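Local coordinates for protein hydroalkoxylation enzyme phnH (Penicillium herquei, PDB 6JJT) that catalyses the enantioselective hydroalkoxylation that converts a prenylated phenalenone precursor into (2'R)-atrovenetin in the herqueinone pathway, at residues 30-35 / 58-63; 50-55 / 73-78; 67-72 / 90-95; 84-89 / 106-111; 100-105 / 113-118. All blocks are in the same frame, centred on the assembly; numbering follows the deposited sequence.

Contact 1: residues 30-35 / 58-63; sequences FSANLT and GIIAGP
Ser31 and Asn33 pair with Ala61 and Ile59 in an almost exactly antiparallel ladder, the strand directions 177° apart and the axes 4.5 Å apart at the closest. Two reciprocal pairs of N-H to O bonds hold it, from Ser31 N to Ala61 O (2.9 Å) and back, and from Asn33 N to Ile59 O (2.9 Å) and back. The face of Ser31, Asn33, Ile59 and Ala61 is mixed and carries a water, which meets Ser31 OG at 2.8 Å and donates a hydrogen bond to Ile59 O at 2.9 Å, bridging hydroxyl and carbonyl. The face of Ala32, Leu34 and Ile60 is apolar. Ile60 is the hub there, because its two branches part: chi1 (-61°) sets CG1 beside the backbone N, and chi2 (-60°) then turns CD1 to 3.7 Å from Ala32 CB, while CG2 comes 4.0 Å from Phe30 CD2, obliquely to the ring. Phe30 also stacks on Tyr145 and meets Phe65, and Leu34 and Ile60 both touch Val69, so this face belongs to a buried apolar cluster. The pattern, with one hydrated, mixed face and one apolar face, is that of a beta hairpin in the wall of a closed antiparallel barrel.

Contact 2: residues 50-55 / 73-78; sequences KALQTL and TALSTR
Ala51 and Gln53 run alongside Ser76 and Ala74 as antiparallel strands, whose axes come within 4.7 Å at an angle of 158°, a departure from 180° that reflects the twist of the sheet. Reciprocal backbone bonds join Ala51 with Ser76 and Gln53 with Ala74, the straightest of them running from Ala74 N to Gln53 O at 2.9 Å. Leu52 carries the apolar packing between them. Its CG lies anti to the backbone N (chi1 174°), which takes it to 3.7 Å from Thr73 CG2, while its CB rests 3.8 Å from Leu75 CD2. Leu52 thus fits against two residues of the opposite strand at once, one a methyl of a threonine and the other a leucine branch. Further along the same face the side chains of Lys50 and Thr77 keep each other company, with Lys50 CG 3.5 Å from Thr77 OG1; beyond CG the lysine chain is extended and carries its amine away from Thr77. The other face has a hydrated patch, where one water donates to Ala74 O at 3.1 Å, weakly to Ala51 O, and also bonds Ser76 OG at 2.9 Å. Gln53 NE2 is held by Gly37 O. The pair forms the middle two of four consecutive strands: strand 26-44 flanks 48-61 on one edge, and strand 84-94 flanks 67-79 on the other. Over the Leu52 face comes the second subunit, whose Leu101 packs on Leu52, and whose Thr73 OG1 is hydrogen-bonded to the Thr73 OG1 of this chain.

Contact 3: residues 67-72 / 90-95; sequences GTVIGG and YLIQTS
Tyr90 meets Val69 with its CG between the backbone N and the carbonyl carbon (chi1 58°), a crowded position that sets CG on the Val69 side of the sheet; CD1 of the ring then meets the Val69 methyls. Val69, with CG1 anti to its own N (chi1 169°), offers both methyls to that ring, CG2 lying obliquely 4.0 Å from Tyr90 CD1. Beside Leu91 and Gln93, on the face away from Tyr90, Ile70 leans across to the other strand, with Ile70 CG1 3.8 Å from Leu91 CD1; the same CG1 is 3.8 Å from Gln93 CB, so one methylene touches two residues of the other strand.

The backbone beneath these groups contains a beta bulge, set in the hairpin 67-79/84-94 of the barrel. Ile70 N bonds to Leu91 O at 2.9 Å, yet Leu91 N returns its bond to Gly71 O at 3.0 Å, leaving two residues, Ile70 and Gly71, opposite one. The bent, helix-like backbone of Ile70 takes up the extra residue, and pairing resumes with Gly72 beside Tyr90, where the lack of a side chain lets their CA atoms approach to 3.9 Å. This is consistent with a classic bulge, which usually accentuates the right-handed twist of a strand. Before it the ladder is regular, Thr68 and Gln93 exchanging backbone bonds, and a water donates to Gln93 O while also bonding Thr68 OG1 at 2.8 Å.

Partners outside the pair hold the polar ends: Tyr90 OH is hydrogen-bonded to Glu104 OE2, and Thr94 OG1 to Asp96 OD1 and Ala98 N. Tyr40 of the second subunit packs on Ile70, Leu91 and Gln93.

Contact 4: residues 84-89 / 106-111; sequences IRADAH and AAIPYV
Ile84 and Ile108 make the closest side-chain meeting here, Ile84 CG2 lying 3.9 Å from Ile108 CG1, with the two side chains set across each other. Ile108 CG1 also comes 4.2 Å from Ala86 CB. With CG1 beside the backbone N (chi1 -69°), Ile108 lays it near Ile84 and Ala86; its own N donates to Ile84 O at 2.8 Å, a bond that arrives nearly in line with the carbonyl. Next to it, Ala86 and Ala106 form a reciprocal hydrogen-bonded pair, Ala86 N to Ala106 O at 3.0 Å and Ala106 N to Ala86 O at 2.8 Å, the second noticeably bent. Their two CB atoms make a loose apolar contact. A water at the end of the ladder accepts from Ile84 N at 2.9 Å and probably reaches Ile108 O.

Ile108 is also the first corner residue of a turn. The peptide before Pro109 is cis, and Tyr110 N bonds back to Ala107 O at 2.8 Å, with a weak return bond; with the backbone angles of Ile108 and Pro109 this is consistent with a type VI beta turn, Ala107 to Tyr110. Pro109 CD lies over the centre of the Tyr110 ring, 4.2 Å above its plane. Further out, Pro109 O is bonded by Thr133 OG1.

Strand 84-94 is flanked on its other edge by 67-79, through Arg85 with Thr77 and Asp87 with Leu75, while the turn delivers the chain into 110-116. Arg85 NH1 is hydrogen-bonded to Phe115 O of the third subunit.

Contact 5: residues 100-105 / 113-118; sequences ILVTES and VLFDTS
Leu101 O is gripped from several directions: Asp116 N donates to it at 2.9 Å, a water donates at 2.9 Å, and the CA-H of Phe115 approaches with CA 3.2 Å away. The same water bonds Thr103 OG1 at 2.7 Å and reaches weakly to Leu114 O, on the mixed face of Leu101, Thr103, Leu114 and Asp116. The rest of the backbone pairing is regular: Leu101 N to Asp116 O, and Thr103 with Leu114 in both directions, Thr103 N pointing almost straight at its acceptor.

On the other face the contact is hydrocarbon. Val102 CG1 presses on Val113 CG1 at 3.4 Å, tighter than usual van der Waals distance. Val102 CG2 lies obliquely 4.1 Å from Phe115 CD1, the two side chains running alongside each other. The ring edge of Phe115 receives Ile100 CG2 near its plane, 4.1 Å from CD1. Ile100 CG1 in turn meets Thr117 CB at 3.8 Å, while Thr117 OG1 is hydrogen-bonded to Asn99 O and Ser119 N. Leu125 covers Ile100 and Phe115.

Glu104, on the face of Val102, makes a weak hydrogen bond through OE2 to Tyr145 OH. The chemistry implies a buried hairpin whose apolar side helps fill the barrel interior, while its mixed side, with Leu101 and Asp116 packing on Tyr42 of the second subunit, meets neighbouring chains.

Overall arrangement
From the N terminus, each contact closes a loop between consecutive strands. Contact 1 joins 26-44 to 48-61, contact 2 joins 48-61 to 67-79, contact 3 joins 67-79 to 84-94, contact 4 joins 84-94 to 99-107 and runs on through the turn into 110-116, and contact 5 joins 99-107 to 110-116. None nests. Successive contacts cross, since each shares a strand with the next; the other pairs run in series. Backbone bonds bridge contacts 1 and 3 (Ile60 with Gly67, Gly58 with Val69), 2 and 4 (Thr77 with Arg85, Leu75 with Asp87), and 3 and 5 (Tyr90 with Val102, Ile92 with Ile100). Phe30 of contact 1 touches Phe115 of contact 5 inside the barrel.

Contact 1: residues 30-35 / 58-63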
# COMPACT_ATOMS: atom_id res chain seq x y z
N PHE D 30 -6.61 -9.17 -22.29
CA PHE D 30 -7.99 -8.66 -22.18
C PHE D 30 -7.99 -7.20 -22.54
O PHE D 30 -6.95 -6.55 -22.50
CB PHE D 30 -8.63 -8.84 -20.79
CG PHE D 30 -8.14 -7.95 -19.65
CD1 PHE D 30 -6.88 -8.13 -19.08
CD2 PHE D 30 -8.98 -6.96 -19.12
CE1 PHE D 30 -6.46 -7.33 -18.02
CE2 PHE D 30 -8.58 -6.19 -18.03
CZ PHE D 30 -7.31 -6.37 -17.48
N SER D 31 -9.19 -6.67 -22.85
CA SER D 31 -9.40 -5.25 -22.94
C SER D 31 -10.41 -4.84 -21.87
O SER D 31 -11.22 -5.63 -21.38
CB SER D 31 -9.92 -4.86 -24.31
OG SER D 31 -11.19 -5.46 -24.45
N ALA D 32 -10.34 -3.55 -21.54
CA ALA D 32 -11.25 -2.97 -20.58
C ALA D 32 -11.72 -1.64 -21.16
O ALA D 32 -10.91 -0.85 -21.66
CB ALA D 32 -10.58 -2.73 -19.24
N ASN D 33 -13.05 -1.45 -21.15
CA ASN D 33 -13.65 -0.21 -21.60
C ASN D 33 -14.39 0.36 -20.39
O ASN D 33 -15.46 -0.15 -20.04
CB ASN D 33 -14.61 -0.48 -22.76
CG ASN D 33 -15.01 0.77 -23.51
OD1 ASN D 33 -14.50 1.86 -23.27
ND2 ASN D 33 -15.89 0.59 -24.49
N LEU D 34 -13.76 1.34 -19.73
CA LEU D 34 -14.12 1.67 -18.36
C LEU D 34 -14.97 2.93 -18.34
O LEU D 34 -14.87 3.78 -19.22
CB LEU D 34 -12.81 1.88 -17.60
CG LEU D 34 -11.91 0.66 -17.40
CD1 LEU D 34 -10.56 1.08 -16.83
CD2 LEU D 34 -12.57 -0.39 -16.52
N THR D 35 -15.81 3.02 -17.31
CA THR D 35 -16.53 4.26 -17.02
C THR D 35 -16.05 4.75 -15.65
O THR D 35 -15.80 3.94 -14.74
CB THR D 35 -18.06 4.14 -17.12
OG1 THR D 35 -18.55 3.19 -16.18
CG2 THR D 35 -18.53 3.72 -18.51
N GLY D 58 -17.79 -0.92 -16.44
CA GLY D 58 -16.92 -1.16 -17.57
C GLY D 58 -17.11 -2.55 -18.12
O GLY D 58 -17.66 -3.40 -17.44
N ILE D 59 -16.67 -2.73 -19.38
CA ILE D 59 -16.78 -3.98 -20.13
C ILE D 59 -15.40 -4.59 -20.27
O ILE D 59 -14.46 -3.93 -20.70
CB ILE D 59 -17.44 -3.72 -21.50
CG1 ILE D 59 -18.83 -3.07 -21.37
CG2 ILE D 59 -17.47 -5.01 -22.33
CD1 ILE D 59 -19.80 -3.82 -20.46
N ILE D 60 -15.30 -5.86 -19.88
CA ILE D 60 -14.07 -6.61 -19.96
C ILE D 60 -14.29 -7.62 -21.09
O ILE D 60 -15.30 -8.33 -21.07
CB ILE D 60 -13.85 -7.32 -18.61
CG1 ILE D 60 -13.72 -6.35 -17.42
CG2 ILE D 60 -12.70 -8.32 -18.69
CD1 ILE D 60 -12.58 -5.37 -17.57
N ALA D 61 -13.33 -7.69 -22.03
CA ALA D 61 -13.49 -8.63 -23.14
C ALA D 61 -12.15 -9.25 -23.46
O ALA D 61 -11.12 -8.81 -22.99
CB ALA D 61 -14.07 -7.90 -24.33
N GLY D 62 -12.19 -10.25 -24.33
CA GLY D 62 -10.98 -10.90 -24.79
C GLY D 62 -11.12 -12.42 -24.74
O GLY D 62 -12.16 -12.92 -24.35
N PRO D 63 -10.06 -13.16 -25.14
CA PRO D 63 -10.15 -14.61 -25.32
C PRO D 63 -10.17 -15.48 -24.06
O PRO D 63 -10.40 -16.68 -24.15
CB PRO D 63 -8.90 -14.91 -26.16
CG PRO D 63 -7.91 -13.79 -25.85
CD PRO D 63 -8.78 -12.59 -25.56
O HOH W 1 -13.44 -4.14 -23.37

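Contact 2: residues 50-55 / 73-78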
# COMPACT_ATOMS: atom_id res chain seq x y z
N LYS D 50 -3.20 15.74 -6.66
CA LYS D 50 -3.61 14.41 -6.18
C LYS D 50 -5.14 14.30 -6.24
O LYS D 50 -5.83 15.23 -5.77
CB LYS D 50 -3.11 14.13 -4.76
CG LYS D 50 -1.58 14.25 -4.60
CD LYS D 50 -1.22 13.75 -3.22
CE LYS D 50 0.13 14.25 -2.75
NZ LYS D 50 0.41 13.64 -1.42
N ALA D 51 -5.67 13.21 -6.81
CA ALA D 51 -7.10 13.04 -7.01
C ALA D 51 -7.52 11.62 -6.69
O ALA D 51 -6.73 10.65 -6.75
CB ALA D 51 -7.45 13.35 -8.44
N LEU D 52 -8.80 11.49 -6.33
CA LEU D 52 -9.46 10.21 -6.19
C LEU D 52 -10.56 10.14 -7.25
O LEU D 52 -11.23 11.19 -7.48
CB LEU D 52 -10.08 10.07 -4.79
CG LEU D 52 -10.94 8.80 -4.59
CD1 LEU D 52 -10.89 8.27 -3.15
CD2 LEU D 52 -12.41 9.00 -4.99
N GLN D 53 -10.71 9.01 -7.96
CA GLN D 53 -11.71 8.87 -9.00
C GLN D 53 -12.32 7.48 -8.89
O GLN D 53 -11.60 6.48 -8.87
CB GLN D 53 -11.04 9.05 -10.35
CG GLN D 53 -12.04 9.10 -11.50
CD GLN D 53 -11.46 9.61 -12.79
OE1 GLN D 53 -10.33 9.32 -13.13
NE2 GLN D 53 -12.24 10.37 -13.54
N THR D 54 -13.65 7.41 -8.84
CA THR D 54 -14.37 6.15 -8.80
C THR D 54 -14.34 5.47 -10.17
O THR D 54 -14.48 6.17 -11.20
CB THR D 54 -15.79 6.42 -8.28
OG1 THR D 54 -15.64 6.90 -6.94
CG2 THR D 54 -16.70 5.21 -8.29
N LEU D 55 -14.29 4.14 -10.21
CA LEU D 55 -14.55 3.36 -11.41
C LEU D 55 -16.00 2.90 -11.27
O LEU D 55 -16.33 2.21 -10.32
CB LEU D 55 -13.63 2.14 -11.51
CG LEU D 55 -12.12 2.36 -11.63
CD1 LEU D 55 -11.55 1.21 -12.45
CD2 LEU D 55 -11.74 3.70 -12.24
N THR D 73 -11.76 2.10 -7.15
CA THR D 73 -11.28 3.45 -6.95
C THR D 73 -9.85 3.56 -7.45
O THR D 73 -9.03 2.65 -7.24
CB THR D 73 -11.31 3.82 -5.46
OG1 THR D 73 -12.67 3.77 -5.01
CG2 THR D 73 -10.69 5.16 -5.12
N ALA D 74 -9.51 4.69 -8.08
CA ALA D 74 -8.17 5.03 -8.53
C ALA D 74 -7.67 6.27 -7.79
O ALA D 74 -8.42 7.23 -7.61
CB ALA D 74 -8.15 5.33 -10.00
N LEU D 75 -6.43 6.25 -7.31
CA LEU D 75 -5.78 7.41 -6.74
C LEU D 75 -4.66 7.83 -7.66
O LEU D 75 -3.87 6.96 -8.11
CB LEU D 75 -5.17 7.03 -5.38
CG LEU D 75 -6.15 6.71 -4.24
CD1 LEU D 75 -5.40 6.28 -2.99
CD2 LEU D 75 -7.03 7.91 -3.91
N SER D 76 -4.57 9.10 -8.02
CA SER D 76 -3.57 9.50 -9.00
C SER D 76 -2.82 10.71 -8.47
O SER D 76 -3.36 11.52 -7.72
CB SER D 76 -4.20 9.78 -10.31
OG SER D 76 -5.11 10.86 -10.19
N THR D 77 -1.56 10.83 -8.83
CA THR D 77 -0.77 12.02 -8.52
C THR D 77 -0.03 12.49 -9.77
O THR D 77 0.76 11.69 -10.33
CB THR D 77 0.29 11.71 -7.45
OG1 THR D 77 -0.39 11.39 -6.24
CG2 THR D 77 1.19 12.89 -7.15
N ARG D 78 -0.29 13.73 -10.15
CA ARG D 78 0.45 14.36 -11.23
C ARG D 78 1.49 15.27 -10.59
O ARG D 78 1.11 16.23 -9.94
CB ARG D 78 -0.50 15.23 -12.06
CG ARG D 78 0.24 15.87 -13.24
CD ARG D 78 -0.49 16.90 -14.09
NE ARG D 78 -1.54 16.34 -14.94
CZ ARG D 78 -1.34 15.85 -16.17
NH1 ARG D 78 -2.37 15.38 -16.86
NH2 ARG D 78 -0.13 15.85 -16.69
O HOH W 2 -7.53 9.39 -9.58
O HOH W 3 -14.47 5.40 -5.37

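Contact 3: residues 67-72 / 90-95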
# COMPACT_ATOMS: atom_id res chain seq x y z
N GLY D 67 -16.58 -9.94 -18.99
CA GLY D 67 -17.46 -9.57 -17.90
C GLY D 67 -17.60 -8.06 -17.73
O GLY D 67 -17.51 -7.29 -18.69
N THR D 68 -17.85 -7.67 -16.47
CA THR D 68 -18.02 -6.25 -16.23
C THR D 68 -17.24 -5.86 -14.97
O THR D 68 -16.93 -6.70 -14.14
CB THR D 68 -19.51 -5.88 -16.08
OG1 THR D 68 -19.97 -6.56 -14.92
CG2 THR D 68 -20.35 -6.35 -17.27
N VAL D 69 -17.01 -4.57 -14.85
CA VAL D 69 -16.38 -4.04 -13.66
C VAL D 69 -17.51 -3.61 -12.74
O VAL D 69 -18.36 -2.78 -13.11
CB VAL D 69 -15.49 -2.83 -14.04
CG1 VAL D 69 -15.01 -2.08 -12.80
CG2 VAL D 69 -14.31 -3.23 -14.92
N ILE D 70 -17.51 -4.15 -11.52
CA ILE D 70 -18.49 -3.87 -10.48
C ILE D 70 -18.26 -2.50 -9.84
O ILE D 70 -19.19 -1.80 -9.44
CB ILE D 70 -18.44 -4.99 -9.41
CG1 ILE D 70 -18.87 -6.33 -10.00
CG2 ILE D 70 -19.20 -4.64 -8.15
CD1 ILE D 70 -20.27 -6.35 -10.59
N GLY D 71 -16.97 -2.16 -9.66
CA GLY D 71 -16.66 -0.92 -8.97
C GLY D 71 -15.19 -0.93 -8.59
O GLY D 71 -14.53 -1.96 -8.68
N GLY D 72 -14.69 0.23 -8.24
CA GLY D 72 -13.35 0.35 -7.67
C GLY D 72 -12.98 1.81 -7.56
O GLY D 72 -13.83 2.68 -7.78
N TYR D 90 -10.00 -2.59 -8.57
CA TYR D 90 -11.38 -2.72 -9.01
C TYR D 90 -11.71 -4.19 -9.11
O TYR D 90 -10.81 -5.05 -9.11
CB TYR D 90 -11.66 -1.97 -10.33
CG TYR D 90 -10.84 -2.35 -11.53
CD1 TYR D 90 -11.23 -3.35 -12.41
CD2 TYR D 90 -9.65 -1.67 -11.80
CE1 TYR D 90 -10.49 -3.65 -13.54
CE2 TYR D 90 -8.89 -1.95 -12.94
CZ TYR D 90 -9.35 -2.93 -13.82
OH TYR D 90 -8.67 -3.25 -14.97
N LEU D 91 -13.01 -4.48 -9.15
CA LEU D 91 -13.44 -5.88 -9.12
C LEU D 91 -14.14 -6.19 -10.45
O LEU D 91 -15.07 -5.48 -10.86
CB LEU D 91 -14.38 -5.98 -7.91
CG LEU D 91 -14.95 -7.31 -7.43
CD1 LEU D 91 -15.88 -8.04 -8.38
CD2 LEU D 91 -14.04 -8.14 -6.55
N ILE D 92 -13.68 -7.26 -11.10
CA ILE D 92 -14.33 -7.80 -12.30
C ILE D 92 -15.24 -8.92 -11.86
O ILE D 92 -14.81 -9.80 -11.11
CB ILE D 92 -13.27 -8.33 -13.30
CG1 ILE D 92 -12.46 -7.17 -13.86
CG2 ILE D 92 -13.96 -9.11 -14.43
CD1 ILE D 92 -11.32 -7.61 -14.77
N GLN D 93 -16.49 -8.86 -12.28
CA GLN D 93 -17.31 -10.07 -12.21
C GLN D 93 -17.46 -10.62 -13.64
O GLN D 93 -17.93 -9.92 -14.55
CB GLN D 93 -18.64 -9.76 -11.52
CG GLN D 93 -19.47 -11.01 -11.27
CD GLN D 93 -20.58 -10.76 -10.26
OE1 GLN D 93 -20.48 -11.00 -9.05
NE2 GLN D 93 -21.68 -10.20 -10.75
N THR D 94 -17.04 -11.88 -13.84
CA THR D 94 -17.08 -12.44 -15.18
C THR D 94 -18.52 -12.79 -15.54
O THR D 94 -19.38 -12.89 -14.68
CB THR D 94 -16.19 -13.70 -15.25
OG1 THR D 94 -16.77 -14.64 -14.37
CG2 THR D 94 -14.75 -13.45 -14.85
N SER D 95 -18.72 -13.08 -16.84
CA SER D 95 -20.03 -13.48 -17.38
C SER D 95 -20.60 -14.69 -16.64
O SER D 95 -21.80 -14.77 -16.42
CB SER D 95 -19.94 -13.74 -18.87
OG SER D 95 -18.87 -14.61 -19.15
O HOH W 4 -20.45 -9.32 -15.23

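Contact 4: residues 84-89 / 106-111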
# COMPACT_ATOMS: atom_id res chain seq x y z
N ILE D 84 2.83 11.12 -14.04
CA ILE D 84 1.50 10.83 -13.51
C ILE D 84 1.48 9.39 -12.99
O ILE D 84 1.60 8.41 -13.77
CB ILE D 84 0.43 10.98 -14.59
CG1 ILE D 84 0.47 12.36 -15.27
CG2 ILE D 84 -0.90 10.70 -13.93
CD1 ILE D 84 -0.30 12.43 -16.59
N ARG D 85 1.41 9.22 -11.67
CA ARG D 85 1.40 7.90 -11.07
C ARG D 85 -0.04 7.57 -10.66
O ARG D 85 -0.76 8.47 -10.19
CB ARG D 85 2.30 7.89 -9.85
CG ARG D 85 3.78 8.07 -10.17
CD ARG D 85 4.64 7.76 -8.98
NE ARG D 85 6.06 7.76 -9.42
CZ ARG D 85 6.87 8.82 -9.43
NH1 ARG D 85 8.10 8.66 -9.88
NH2 ARG D 85 6.44 10.02 -9.08
N ALA D 86 -0.50 6.34 -10.89
CA ALA D 86 -1.85 6.01 -10.46
C ALA D 86 -1.82 4.63 -9.85
O ALA D 86 -1.02 3.78 -10.23
CB ALA D 86 -2.88 6.13 -11.58
N ASP D 87 -2.68 4.38 -8.87
CA ASP D 87 -2.87 3.08 -8.24
C ASP D 87 -4.36 2.83 -8.07
O ASP D 87 -5.04 3.72 -7.52
CB ASP D 87 -2.21 3.07 -6.87
CG ASP D 87 -0.68 3.13 -6.93
OD1 ASP D 87 -0.06 2.05 -7.11
OD2 ASP D 87 -0.12 4.26 -6.83
N ALA D 88 -4.86 1.68 -8.57
CA ALA D 88 -6.31 1.44 -8.54
C ALA D 88 -6.57 0.01 -8.10
O ALA D 88 -5.74 -0.86 -8.28
CB ALA D 88 -6.88 1.66 -9.93
N HIS D 89 -7.73 -0.19 -7.50
CA HIS D 89 -8.27 -1.51 -7.30
C HIS D 89 -9.67 -1.51 -7.87
O HIS D 89 -10.42 -0.54 -7.67
CB HIS D 89 -8.43 -1.87 -5.81
CG HIS D 89 -7.15 -1.94 -5.07
ND1 HIS D 89 -6.78 -0.90 -4.27
CD2 HIS D 89 -6.21 -2.90 -4.95
CE1 HIS D 89 -5.64 -1.23 -3.66
NE2 HIS D 89 -5.27 -2.42 -4.11
N ALA D 106 0.50 2.34 -12.10
CA ALA D 106 0.74 2.89 -13.43
C ALA D 106 1.69 4.06 -13.39
O ALA D 106 1.62 4.87 -12.49
CB ALA D 106 -0.58 3.32 -14.06
N ALA D 107 2.59 4.13 -14.40
CA ALA D 107 3.23 5.37 -14.80
C ALA D 107 2.52 5.79 -16.07
O ALA D 107 2.83 5.31 -17.17
CB ALA D 107 4.72 5.11 -15.05
N ILE D 108 1.43 6.54 -15.90
CA ILE D 108 0.47 6.74 -16.98
C ILE D 108 1.24 7.24 -18.20
O ILE D 108 2.08 8.13 -18.11
CB ILE D 108 -0.60 7.75 -16.49
CG1 ILE D 108 -1.52 7.19 -15.39
CG2 ILE D 108 -1.43 8.41 -17.62
CD1 ILE D 108 -2.43 6.09 -15.85
N PRO D 109 0.94 6.70 -19.41
CA PRO D 109 -0.19 5.82 -19.68
C PRO D 109 0.06 4.32 -19.63
O PRO D 109 -0.75 3.56 -20.15
CB PRO D 109 -0.51 6.20 -21.15
CG PRO D 109 0.85 6.45 -21.75
CD PRO D 109 1.60 7.15 -20.64
N TYR D 110 1.16 3.90 -18.99
CA TYR D 110 1.52 2.49 -18.92
C TYR D 110 1.05 1.88 -17.59
O TYR D 110 1.39 2.42 -16.50
CB TYR D 110 3.04 2.39 -18.99
CG TYR D 110 3.64 3.15 -20.17
CD1 TYR D 110 3.05 3.10 -21.45
CD2 TYR D 110 4.76 3.95 -20.02
CE1 TYR D 110 3.56 3.82 -22.52
CE2 TYR D 110 5.27 4.68 -21.08
CZ TYR D 110 4.69 4.60 -22.33
OH TYR D 110 5.23 5.31 -23.38
N VAL D 111 0.34 0.77 -17.67
CA VAL D 111 -0.39 0.21 -16.54
C VAL D 111 0.07 -1.22 -16.28
O VAL D 111 -0.06 -2.08 -17.14
CB VAL D 111 -1.91 0.25 -16.79
CG1 VAL D 111 -2.66 -0.25 -15.54
CG2 VAL D 111 -2.35 1.65 -17.18
O HOH W 5 3.89 9.16 -15.92

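Contact 5: residues 100-105 / 113-118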
# COMPACT_ATOMS: atom_id res chain seq x y z
N ILE D 100 -13.04 -11.26 -9.43
CA ILE D 100 -11.59 -11.15 -9.57
C ILE D 100 -11.19 -9.74 -9.14
O ILE D 100 -11.68 -8.78 -9.71
CB ILE D 100 -11.14 -11.39 -11.03
CG1 ILE D 100 -11.64 -12.73 -11.58
CG2 ILE D 100 -9.63 -11.19 -11.17
CD1 ILE D 100 -11.61 -12.84 -13.09
N LEU D 101 -10.28 -9.65 -8.15
CA LEU D 101 -9.71 -8.32 -7.84
C LEU D 101 -8.58 -7.98 -8.81
O LEU D 101 -7.66 -8.80 -9.02
CB LEU D 101 -9.15 -8.32 -6.42
CG LEU D 101 -8.55 -6.97 -5.99
CD1 LEU D 101 -9.66 -5.95 -5.83
CD2 LEU D 101 -7.75 -7.11 -4.70
N VAL D 102 -8.60 -6.77 -9.34
CA VAL D 102 -7.57 -6.26 -10.21
C VAL D 102 -6.86 -5.14 -9.46
O VAL D 102 -7.51 -4.20 -8.97
CB VAL D 102 -8.16 -5.73 -11.53
CG1 VAL D 102 -7.04 -5.22 -12.44
CG2 VAL D 102 -8.98 -6.83 -12.26
N THR D 103 -5.55 -5.26 -9.34
CA THR D 103 -4.68 -4.28 -8.68
C THR D 103 -3.82 -3.64 -9.75
O THR D 103 -2.91 -4.32 -10.31
CB THR D 103 -3.85 -4.96 -7.58
OG1 THR D 103 -4.78 -5.52 -6.65
CG2 THR D 103 -2.94 -3.97 -6.88
N GLU D 104 -4.06 -2.36 -10.06
CA GLU D 104 -3.30 -1.68 -11.07
C GLU D 104 -2.36 -0.67 -10.45
O GLU D 104 -2.66 -0.02 -9.45
CB GLU D 104 -4.20 -0.88 -12.01
CG GLU D 104 -5.08 -1.72 -12.93
CD GLU D 104 -5.78 -0.99 -14.07
OE1 GLU D 104 -5.80 0.26 -14.00
OE2 GLU D 104 -6.23 -1.71 -15.01
N SER D 105 -1.19 -0.53 -11.04
CA SER D 105 -0.21 0.48 -10.67
C SER D 105 0.40 1.03 -11.95
O SER D 105 0.78 0.22 -12.82
CB SER D 105 0.85 -0.01 -9.70
OG SER D 105 1.46 -1.20 -10.21
N VAL D 113 -0.54 -4.72 -13.95
CA VAL D 113 -1.73 -5.31 -13.38
C VAL D 113 -1.38 -6.63 -12.72
O VAL D 113 -0.59 -7.43 -13.26
CB VAL D 113 -2.76 -5.61 -14.49
CG1 VAL D 113 -4.09 -6.02 -13.90
CG2 VAL D 113 -2.94 -4.44 -15.42
N LEU D 114 -1.99 -6.86 -11.56
CA LEU D 114 -2.00 -8.11 -10.84
C LEU D 114 -3.45 -8.50 -10.57
O LEU D 114 -4.33 -7.62 -10.59
CB LEU D 114 -1.21 -7.99 -9.53
CG LEU D 114 0.28 -7.77 -9.70
CD1 LEU D 114 0.88 -7.25 -8.39
CD2 LEU D 114 1.02 -9.03 -10.17
N PHE D 115 -3.69 -9.77 -10.27
CA PHE D 115 -5.03 -10.33 -10.12
C PHE D 115 -5.12 -11.23 -8.91
O PHE D 115 -4.13 -11.87 -8.51
CB PHE D 115 -5.37 -11.25 -11.32
CG PHE D 115 -5.27 -10.57 -12.66
CD1 PHE D 115 -6.35 -9.83 -13.16
CD2 PHE D 115 -4.08 -10.58 -13.38
CE1 PHE D 115 -6.26 -9.20 -14.40
CE2 PHE D 115 -3.97 -9.92 -14.58
CZ PHE D 115 -5.06 -9.23 -15.10
N ASP D 116 -6.30 -11.26 -8.28
CA ASP D 116 -6.57 -12.18 -7.20
C ASP D 116 -7.96 -12.76 -7.35
O ASP D 116 -8.96 -12.02 -7.35
CB ASP D 116 -6.44 -11.47 -5.84
CG ASP D 116 -6.28 -12.40 -4.66
OD1 ASP D 116 -6.95 -13.45 -4.63
OD2 ASP D 116 -5.48 -12.08 -3.79
N THR D 117 -8.02 -14.08 -7.43
CA THR D 117 -9.31 -14.78 -7.43
C THR D 117 -9.11 -16.17 -6.86
O THR D 117 -8.09 -16.82 -7.17
CB THR D 117 -9.93 -14.81 -8.84
OG1 THR D 117 -11.20 -15.43 -8.67
CG2 THR D 117 -9.15 -15.60 -9.86
N SER D 118 -10.09 -16.69 -6.13
CA SER D 118 -10.08 -18.11 -5.75
C SER D 118 -10.91 -18.97 -6.70
O SER D 118 -11.01 -20.18 -6.46
CB SER D 118 -10.50 -18.32 -4.32
OG SER D 118 -11.74 -17.69 -4.07
O HOH W 6 -5.34 -8.02 -7.39